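Local atomic coordinates of acyl-CoA thioester hydrolase ybgC (Escherichia coli K-12, PDB entry 3GRH), a protein that is a putative thioesterase of the outer membrane that belongs to the pectinesterase family yet neither binds pectin nor shows pectinesterase activity. Residues 69-74 with 129-134; 74-79 with 107-112. All coordinates share one frame; numbering follows the deposited sequence.

Along the chain, the loop 69-74 comes first and runs directly into 74-79, so Gln74 belongs to both contacts. Contact 2 closes the inner loop: the chain passes through helix 92-100 and returns at 107-112, which lines up parallel to strand 77-79. Contact 1 closes the wider loop when 129-134 comes to lie against the loop 69-74, and contact 2 is nested inside it without crossing. The returning strands 108-112 and 130-134 are themselves neighbours, probably joined by a hydrogen bond from Val112 N to Tyr133 O (2.8 Å). Contact 2 thus forms the strand pair at one end of the sheet, with 77-79 outermost, whereas contact 1 lays the incoming loop over the strands beside it.

Contact 1: residues 69-74 with 129-134; sequences ITLPAQ and GITLYG
Thr131 OG1 is gripped by two hydrogen bonds, to Gln204 OE1 and to Arg107 NH1, and this fixes the rotation of the side chain whose methyl faces the loop 69-74. That methyl, CG2, meets Ile69 CG2 at 4.2 Å. No hydrogen bond joins 69-74 to 129-134, and the contact illustrates how a loop without regular structure can be seated on a strand by apolar groups. Most of the work falls to Leu71 and the ring of Tyr133. Leu71 CD2 sits over one face, 3.8 Å from the centroid of the Tyr133 ring and 14° off its normal, a CH-pi contact. Leu71 CD1, on the same side, lies above the rim, 3.6 Å from Tyr133 CD1. With CG between the backbone N and the carbonyl carbon (chi1 65°), the ring extends along the loop, and chi2 near 98° turns a face to Leu71. At the far end of the ring, Pro72 CD approaches Tyr133 OH obliquely at 4.0 Å. With an alanine at Tyr133, the two Leu71 methyls would probably lose the surface they rest on and a gap would open next to Leu71 and Pro72. Strand 130-134 runs between strands 108-112 and 204-206; Ile69 reaches on to Gln236 and Asn238 of strand 235-238, while Ile130 and Leu132, on the other face, pack against helix 92-100.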
loop_
_atom_site.group_PDB
_atom_site.type_symbol
_atom_site.label_atom_id
_atom_site.label_comp_id
_atom_site.label_asym_id
_atom_site.label_seq_id
_atom_site.Cartn_x
_atom_site.Cartn_y
_atom_site.Cartn_z
ATOM N N ILE A 69 -9.409 10.655 10.975
ATOM C CA ILE A 69 -10.110 11.469 10.036
ATOM C C ILE A 69 -11.394 11.973 10.617
ATOM O O ILE A 69 -12.104 11.199 11.239
ATOM C CB ILE A 69 -10.333 10.615 8.723
ATOM C CG1 ILE A 69 -9.000 10.256 8.093
ATOM C CG2 ILE A 69 -11.219 11.397 7.731
ATOM C CD1 ILE A 69 -9.083 9.131 6.944
ATOM N N THR A 70 -11.687 13.263 10.457
ATOM C CA THR A 70 -12.864 13.895 11.039
ATOM C C THR A 70 -13.644 14.538 9.951
ATOM O O THR A 70 -13.070 15.304 9.205
ATOM C CB THR A 70 -12.486 15.074 11.953
ATOM O OG1 THR A 70 -11.547 14.644 12.932
ATOM C CG2 THR A 70 -13.737 15.658 12.633
ATOM N N LEU A 71 -14.902 14.202 9.804
ATOM C CA LEU A 71 -15.632 14.800 8.695
ATOM C C LEU A 71 -16.344 16.062 9.123
ATOM O O LEU A 71 -16.815 16.159 10.245
ATOM C CB LEU A 71 -16.631 13.794 8.189
ATOM C CG LEU A 71 -15.995 12.516 7.619
ATOM C CD1 LEU A 71 -17.189 11.748 7.006
ATOM C CD2 LEU A 71 -14.793 12.698 6.616
ATOM N N PRO A 72 -16.442 17.023 8.205
ATOM C CA PRO A 72 -16.975 18.340 8.473
ATOM C C PRO A 72 -18.462 18.263 8.437
ATOM O O PRO A 72 -19.024 17.327 7.867
ATOM C CB PRO A 72 -16.452 19.125 7.255
ATOM C CG PRO A 72 -16.556 18.142 6.154
ATOM C CD PRO A 72 -16.050 16.869 6.791
ATOM N N ALA A 73 -19.134 19.277 8.968
ATOM C CA ALA A 73 -20.573 19.279 8.907
ATOM C C ALA A 73 -21.049 19.496 7.488
ATOM O O ALA A 73 -22.087 18.956 7.077
ATOM C CB ALA A 73 -21.115 20.323 9.862
ATOM N N GLN A 74 -20.237 20.218 6.706
ATOM C CA GLN A 74 -20.495 20.462 5.300
ATOM C C GLN A 74 -19.256 20.227 4.447
ATOM O O GLN A 74 -18.204 20.782 4.714
ATOM C CB GLN A 74 -20.981 21.904 5.057
ATOM C CG GLN A 74 -22.470 22.065 5.331
ATOM C CD GLN A 74 -23.311 21.466 4.209
ATOM O OE1 GLN A 74 -23.123 21.781 3.022
ATOM N NE2 GLN A 74 -24.217 20.569 4.574
ATOM N N GLY A 129 -3.917 19.665 2.455
ATOM C CA GLY A 129 -4.425 18.282 2.382
ATOM C C GLY A 129 -5.797 18.165 1.740
ATOM O O GLY A 129 -6.603 19.042 1.789
ATOM N N ILE A 130 -6.005 17.059 1.047
ATOM C CA ILE A 130 -7.290 16.733 0.497
ATOM C C ILE A 130 -7.853 15.513 1.208
ATOM O O ILE A 130 -7.130 14.520 1.363
ATOM C CB ILE A 130 -7.170 16.380 -0.975
ATOM C CG1 ILE A 130 -6.673 17.586 -1.747
ATOM C CG2 ILE A 130 -8.567 15.972 -1.542
ATOM C CD1 ILE A 130 -7.697 18.633 -1.894
ATOM N N THR A 131 -9.116 15.610 1.649
ATOM C CA THR A 131 -9.867 14.437 2.193
ATOM C C THR A 131 -10.936 14.052 1.233
ATOM O O THR A 131 -11.750 14.853 0.872
ATOM C CB THR A 131 -10.454 14.738 3.547
ATOM O OG1 THR A 131 -9.390 15.079 4.462
ATOM C CG2 THR A 131 -11.221 13.529 4.087
ATOM N N LEU A 132 -10.942 12.807 0.788
ATOM C CA LEU A 132 -11.973 12.292 -0.120
ATOM C C LEU A 132 -12.679 11.151 0.591
ATOM O O LEU A 132 -12.015 10.230 1.066
ATOM C CB LEU A 132 -11.311 11.792 -1.405
ATOM C CG LEU A 132 -12.205 11.248 -2.469
ATOM C CD1 LEU A 132 -13.017 12.352 -3.110
ATOM C CD2 LEU A 132 -11.361 10.520 -3.500
ATOM N N TYR A 133 -13.997 11.215 0.681
ATOM C CA TYR A 133 -14.727 10.240 1.432
ATOM C C TYR A 133 -16.029 9.900 0.795
ATOM O O TYR A 133 -16.677 10.770 0.198
ATOM C CB TYR A 133 -14.938 10.732 2.839
ATOM C CG TYR A 133 -15.795 11.943 3.051
ATOM C CD1 TYR A 133 -17.134 11.846 3.413
ATOM C CD2 TYR A 133 -15.242 13.218 2.936
ATOM C CE1 TYR A 133 -17.861 12.963 3.615
ATOM C CE2 TYR A 133 -15.990 14.321 3.098
ATOM C CZ TYR A 133 -17.275 14.196 3.490
ATOM O OH TYR A 133 -18.071 15.289 3.706
ATOM N N GLY A 134 -16.368 8.633 0.915
ATOM C CA GLY A 134 -17.664 8.161 0.458
ATOM C C GLY A 134 -18.731 8.389 1.438
ATOM O O GLY A 134 -18.480 8.348 2.665
#

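Contact 2: residues 74-79 with 107-112; sequences QPDFVV and RQYIAV
Asp76 bends its side chain back along the start of strand 108-112, its CG anti to its own carbonyl carbon (chi1 -65°). Its CB lies 3.4 Å from Tyr109 O, and CG comes 3.8 Å from Tyr109 N. At the tip, OD2 accepts the nearly straight bond from Tyr109 N through its anti lone pair (2.9 Å, 166°) and lies near the plane of the Tyr109 ring, at its edge. A water donates both to Asp76 OD2 and to Arg107 O, 2.7 Å each, so the carboxylate holds the segment directly at Tyr109 N and, through the water, at Arg107 O. The backbone answers in kind, for Tyr109 O takes Asp76 N and Phe77 N together. From there a parallel ladder continues, with Ala111 N bonded to Phe77 O and Val79 N to Ala111 O. These strands, joined through helix 92-100, make a beta-alpha-beta unit at one end of the right-handed parallel beta-helix of the pectinesterase family. Phe77, Val79 and Ile110 face that helix, and Val79 CG2 meets Ile110 CG2 at 3.8 Å. The Phe77 ring turns its edge to Gln108 OE1 (3.6 Å from CE2), an oxygen whose hydrogen bond goes to Lys102 NZ, while Gln108 NE2 bonds Ala99 O. On the other face Pro75 CG packs against Ala111 CB, and the proline also touches Tyr133 of strand 130-134.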
loop_
_atom_site.group_PDB
_atom_site.type_symbol
_atom_site.label_atom_id
_atom_site.label_comp_id
_atom_site.label_asym_id
_atom_site.label_seq_id
_atom_site.Cartn_x
_atom_site.Cartn_y
_atom_site.Cartn_z
ATOM N N GLN A 74 -20.237 20.218 6.706
ATOM C CA GLN A 74 -20.495 20.462 5.300
ATOM C C GLN A 74 -19.256 20.227 4.447
ATOM O O GLN A 74 -18.204 20.782 4.714
ATOM C CB GLN A 74 -20.981 21.904 5.057
ATOM C CG GLN A 74 -22.470 22.065 5.331
ATOM C CD GLN A 74 -23.311 21.466 4.209
ATOM O OE1 GLN A 74 -23.123 21.781 3.022
ATOM N NE2 GLN A 74 -24.217 20.569 4.574
ATOM N N PRO A 75 -19.361 19.393 3.416
ATOM C CA PRO A 75 -18.149 19.326 2.602
ATOM C C PRO A 75 -17.915 20.519 1.691
ATOM O O PRO A 75 -18.807 21.316 1.451
ATOM C CB PRO A 75 -18.380 18.092 1.753
ATOM C CG PRO A 75 -19.884 17.946 1.720
ATOM C CD PRO A 75 -20.416 18.473 2.977
ATOM N N ASP A 76 -16.685 20.638 1.203
ATOM C CA ASP A 76 -16.336 21.694 0.274
ATOM C C ASP A 76 -16.862 21.406 -1.114
ATOM O O ASP A 76 -17.253 22.355 -1.824
ATOM C CB ASP A 76 -14.825 21.900 0.229
ATOM C CG ASP A 76 -14.277 22.392 1.553
ATOM O OD1 ASP A 76 -14.503 23.576 1.866
ATOM O OD2 ASP A 76 -13.630 21.636 2.301
ATOM N N PHE A 77 -16.822 20.139 -1.490
ATOM C CA PHE A 77 -17.262 19.671 -2.792
ATOM C C PHE A 77 -18.001 18.360 -2.642
ATOM O O PHE A 77 -17.777 17.595 -1.709
ATOM C CB PHE A 77 -16.064 19.439 -3.695
ATOM C CG PHE A 77 -15.211 20.644 -3.860
ATOM C CD1 PHE A 77 -15.592 21.623 -4.748
ATOM C CD2 PHE A 77 -14.101 20.853 -3.072
ATOM C CE1 PHE A 77 -14.846 22.807 -4.894
ATOM C CE2 PHE A 77 -13.348 21.996 -3.222
ATOM C CZ PHE A 77 -13.714 22.969 -4.125
ATOM N N VAL A 78 -18.978 18.176 -3.549
ATOM C CA VAL A 78 -19.751 16.953 -3.602
ATOM C C VAL A 78 -19.772 16.361 -4.999
ATOM O O VAL A 78 -20.239 17.029 -5.919
ATOM C CB VAL A 78 -21.189 17.136 -3.178
ATOM C CG1 VAL A 78 -21.852 15.778 -3.163
ATOM C CG2 VAL A 78 -21.261 17.772 -1.773
ATOM N N VAL A 79 -19.366 15.097 -5.138
ATOM C CA VAL A 79 -19.337 14.425 -6.419
ATOM C C VAL A 79 -20.499 13.477 -6.431
ATOM O O VAL A 79 -20.749 12.745 -5.447
ATOM C CB VAL A 79 -18.014 13.666 -6.613
ATOM C CG1 VAL A 79 -18.029 12.983 -7.934
ATOM C CG2 VAL A 79 -16.782 14.565 -6.509
ATOM N N ARG A 107 -7.198 22.267 4.845
ATOM C CA ARG A 107 -7.702 20.985 4.344
ATOM C C ARG A 107 -9.061 21.128 3.671
ATOM O O ARG A 107 -9.960 21.872 4.184
ATOM C CB ARG A 107 -7.838 19.981 5.499
ATOM C CG ARG A 107 -8.375 18.723 5.100
ATOM C CD ARG A 107 -8.297 17.637 6.171
ATOM N NE ARG A 107 -6.927 17.278 6.427
ATOM C CZ ARG A 107 -6.187 16.490 5.623
ATOM N NH1 ARG A 107 -6.677 15.981 4.521
ATOM N NH2 ARG A 107 -4.927 16.316 5.907
ATOM N N GLN A 108 -9.235 20.456 2.519
ATOM C CA GLN A 108 -10.497 20.452 1.800
ATOM C C GLN A 108 -11.078 19.105 1.751
ATOM O O GLN A 108 -10.329 18.142 1.667
ATOM C CB GLN A 108 -10.325 20.967 0.410
ATOM C CG GLN A 108 -9.793 22.316 0.491
ATOM C CD GLN A 108 -9.659 22.920 -0.794
ATOM O OE1 GLN A 108 -10.620 23.465 -1.326
ATOM N NE2 GLN A 108 -8.453 22.904 -1.307
ATOM N N TYR A 109 -12.398 19.049 1.861
ATOM C CA TYR A 109 -13.145 17.819 1.960
ATOM C C TYR A 109 -14.055 17.642 0.762
ATOM O O TYR A 109 -14.828 18.541 0.448
ATOM C CB TYR A 109 -14.001 17.858 3.213
ATOM C CG TYR A 109 -13.198 17.846 4.480
ATOM C CD1 TYR A 109 -12.924 16.671 5.105
ATOM C CD2 TYR A 109 -12.789 19.040 5.066
ATOM C CE1 TYR A 109 -12.191 16.652 6.250
ATOM C CE2 TYR A 109 -12.058 19.017 6.269
ATOM C CZ TYR A 109 -11.753 17.789 6.798
ATOM O OH TYR A 109 -11.068 17.620 7.994
ATOM N N ILE A 110 -13.935 16.479 0.117
ATOM C CA ILE A 110 -14.689 16.135 -1.063
ATOM C C ILE A 110 -15.497 14.915 -0.727
ATOM O O ILE A 110 -14.961 13.852 -0.456
ATOM C CB ILE A 110 -13.783 15.839 -2.267
ATOM C CG1 ILE A 110 -12.957 17.044 -2.594
ATOM C CG2 ILE A 110 -14.669 15.426 -3.494
ATOM C CD1 ILE A 110 -11.760 16.779 -3.569
ATOM N N ALA A 111 -16.804 15.074 -0.682
ATOM C CA ALA A 111 -17.735 13.940 -0.438
ATOM C C ALA A 111 -18.074 13.308 -1.749
ATOM O O ALA A 111 -18.277 14.036 -2.719
ATOM C CB ALA A 111 -19.015 14.423 0.281
ATOM N N VAL A 112 -18.151 11.985 -1.791
ATOM C CA VAL A 112 -18.513 11.270 -3.011
ATOM C C VAL A 112 -19.773 10.415 -2.718
ATOM O O VAL A 112 -19.800 9.597 -1.815
ATOM C CB VAL A 112 -17.373 10.373 -3.525
ATOM C CG1 VAL A 112 -17.845 9.812 -4.869
ATOM C CG2 VAL A 112 -16.055 11.126 -3.713
HETATM O O HOH W 1 -12.272 23.212 4.004
#